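Local coordinates for DUF211 domain-containing protein (Archaeoglobus fulgidus DSM 4304, PDB 3BPD), which is of unknown function but binds magnesium ions and forms a heptamer in the crystal, at residues D12-H17 with T48-I53. The protein carries 1 engineered substitution. Numbering follows the deposited sequence.
Sequences DVLKPH and TENIKI. With MG (magnesium ion), chain Y.
V13 and K15 form hydrogen-bonded pairs with I51 and E49 in an antiparallel ladder between strands 6-16 and 48-57, the inner strands, first and third, of a four-stranded ferredoxin-like fold. V13 N donates to I51 O (2.9 Å) and I51 N returns a bond to V13 O. The bonds of K15 with E49 are more bent. K15 O also accepts from T48 OG1 (3.1 Å), which sits above its carbonyl plane.

On the helix-covered face, V13 CB meets I51 CG1 at 4.0 Å, and V13 CG2 meets I53 CD1. K15 lies beside E49, pointing the same way, and its CD touches I51 CD1. A turn at chi4 (65°) sets K15 NZ for a weakly hydrogen-bonded salt bridge to E49 OE1 (3.2 Å). K15 NZ also donates to P16 O and P19 O.

On the other face, L14 CD1 lies against T48 CG2 and beside N50. D12 OD1 binds magnesium at 2.2 Å, and S78 OG is a second ligand.

From the loop, H17 CD2 reaches E49 CG, and H17 NE2 hydrogen-bonds D45 O.

Helix 62-71 packs on V13 and I53, and helix 21-29 on K15, E49 and I51. Strand 75-85 flanks 12-17, and strand 34-44 flanks 48-53.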
loop_
_atom_site.group_PDB
_atom_site.type_symbol
_atom_site.label_atom_id
_atom_site.label_comp_id
_atom_site.label_asym_id
_atom_site.label_seq_id
_atom_site.Cartn_x
_atom_site.Cartn_y
_atom_site.Cartn_z
ATOM N N ASP F 12 -24.029 6.013 6.177
ATOM C CA ASP F 12 -24.046 7.329 5.564
ATOM C C ASP F 12 -25.132 8.079 6.319
ATOM O O ASP F 12 -26.311 7.729 6.226
ATOM C CB ASP F 12 -24.433 7.249 4.095
ATOM C CG ASP F 12 -24.722 8.609 3.509
ATOM O OD1 ASP F 12 -25.290 8.665 2.401
ATOM O OD2 ASP F 12 -24.377 9.626 4.161
ATOM N N VAL F 13 -24.740 9.107 7.059
ATOM C CA VAL F 13 -25.700 9.866 7.843
ATOM C C VAL F 13 -25.759 11.365 7.559
ATOM O O VAL F 13 -24.733 12.018 7.369
ATOM C CB VAL F 13 -25.437 9.656 9.352
ATOM C CG1 VAL F 13 -26.286 10.599 10.176
ATOM C CG2 VAL F 13 -25.743 8.218 9.728
ATOM N N LEU F 14 -26.980 11.893 7.514
ATOM C CA LEU F 14 -27.210 13.319 7.315
ATOM C C LEU F 14 -27.743 13.811 8.660
ATOM O O LEU F 14 -28.534 13.125 9.304
ATOM C CB LEU F 14 -28.253 13.568 6.225
ATOM C CG LEU F 14 -28.685 15.033 6.071
ATOM C CD1 LEU F 14 -27.631 15.806 5.278
ATOM C CD2 LEU F 14 -30.029 15.103 5.370
ATOM N N LYS F 15 -27.316 14.992 9.087
ATOM C CA LYS F 15 -27.757 15.515 10.377
ATOM C C LYS F 15 -27.641 17.029 10.474
ATOM O O LYS F 15 -26.848 17.647 9.775
ATOM C CB LYS F 15 -26.901 14.917 11.492
ATOM C CG LYS F 15 -25.498 15.530 11.555
ATOM C CD LYS F 15 -24.720 15.021 12.753
ATOM C CE LYS F 15 -23.536 15.916 13.066
ATOM N NZ LYS F 15 -23.957 17.279 13.491
ATOM N N PRO F 16 -28.433 17.652 11.354
ATOM C CA PRO F 16 -28.302 19.105 11.449
ATOM C C PRO F 16 -26.948 19.342 12.121
ATOM O O PRO F 16 -26.338 18.398 12.620
ATOM C CB PRO F 16 -29.485 19.497 12.322
ATOM C CG PRO F 16 -29.594 18.329 13.258
ATOM C CD PRO F 16 -29.380 17.130 12.355
ATOM N N HIS F 17 -26.475 20.583 12.140
ATOM C CA HIS F 17 -25.172 20.876 12.729
ATOM C C HIS F 17 -24.993 20.453 14.185
ATOM O O HIS F 17 -23.890 20.107 14.598
ATOM C CB HIS F 17 -24.860 22.363 12.594
ATOM C CG HIS F 17 -24.724 22.824 11.180
ATOM N ND1 HIS F 17 -24.483 24.140 10.846
ATOM C CD2 HIS F 17 -24.806 22.150 10.011
ATOM C CE1 HIS F 17 -24.423 24.255 9.531
ATOM N NE2 HIS F 17 -24.616 23.061 9.000
ATOM N N THR F 48 -26.727 21.712 7.697
ATOM C CA THR F 48 -26.679 20.264 7.733
ATOM C C THR F 48 -25.281 19.733 7.437
ATOM O O THR F 48 -24.432 20.449 6.906
ATOM C CB THR F 48 -27.671 19.704 6.686
ATOM O OG1 THR F 48 -28.374 18.596 7.244
ATOM C CG2 THR F 48 -26.942 19.246 5.427
ATOM N N GLU F 49 -25.043 18.473 7.784
ATOM C CA GLU F 49 -23.753 17.853 7.515
ATOM C C GLU F 49 -23.966 16.428 7.052
ATOM O O GLU F 49 -24.903 15.758 7.486
ATOM C CB GLU F 49 -22.875 17.794 8.768
ATOM C CG GLU F 49 -22.675 19.091 9.498
ATOM C CD GLU F 49 -21.615 18.978 10.570
ATOM O OE1 GLU F 49 -21.705 18.046 11.405
ATOM O OE2 GLU F 49 -20.691 19.826 10.580
ATOM N N ASN F 50 -23.104 15.979 6.152
ATOM C CA ASN F 50 -23.148 14.609 5.685
ATOM C C ASN F 50 -21.892 14.006 6.303
ATOM O O ASN F 50 -20.790 14.546 6.156
ATOM C CB ASN F 50 -23.106 14.545 4.156
ATOM C CG ASN F 50 -24.466 14.839 3.518
ATOM O OD1 ASN F 50 -25.451 14.171 3.822
ATOM N ND2 ASN F 50 -24.519 15.838 2.628
ATOM N N ILE F 51 -22.068 12.906 7.023
ATOM C CA ILE F 51 -20.956 12.248 7.690
ATOM C C ILE F 51 -20.967 10.733 7.476
ATOM O O ILE F 51 -22.032 10.131 7.316
ATOM C CB ILE F 51 -20.992 12.549 9.219
ATOM C CG1 ILE F 51 -22.280 11.987 9.838
ATOM C CG2 ILE F 51 -20.936 14.051 9.460
ATOM C CD1 ILE F 51 -22.411 12.234 11.344
ATOM N N LYS F 52 -19.779 10.126 7.460
ATOM C CA LYS F 52 -19.638 8.674 7.313
ATOM C C LYS F 52 -19.283 8.089 8.692
ATOM O O LYS F 52 -18.276 8.475 9.289
ATOM C CB LYS F 52 -18.524 8.336 6.310
ATOM C CG LYS F 52 -18.991 7.534 5.113
ATOM C CD LYS F 52 -19.807 8.398 4.156
ATOM C CE LYS F 52 -20.314 7.612 2.959
ATOM N NZ LYS F 52 -20.690 8.541 1.856
ATOM N N ILE F 53 -20.109 7.174 9.198
ATOM C CA ILE F 53 -19.866 6.558 10.505
ATOM C C ILE F 53 -19.425 5.101 10.381
ATOM O O ILE F 53 -20.102 4.287 9.758
ATOM C CB ILE F 53 -21.127 6.587 11.402
ATOM C CG1 ILE F 53 -21.548 8.036 11.700
ATOM C CG2 ILE F 53 -20.846 5.854 12.705
ATOM C CD1 ILE F 53 -22.875 8.171 12.483
HETATM MG MG MG Y . -25.570 7.041 0.903
#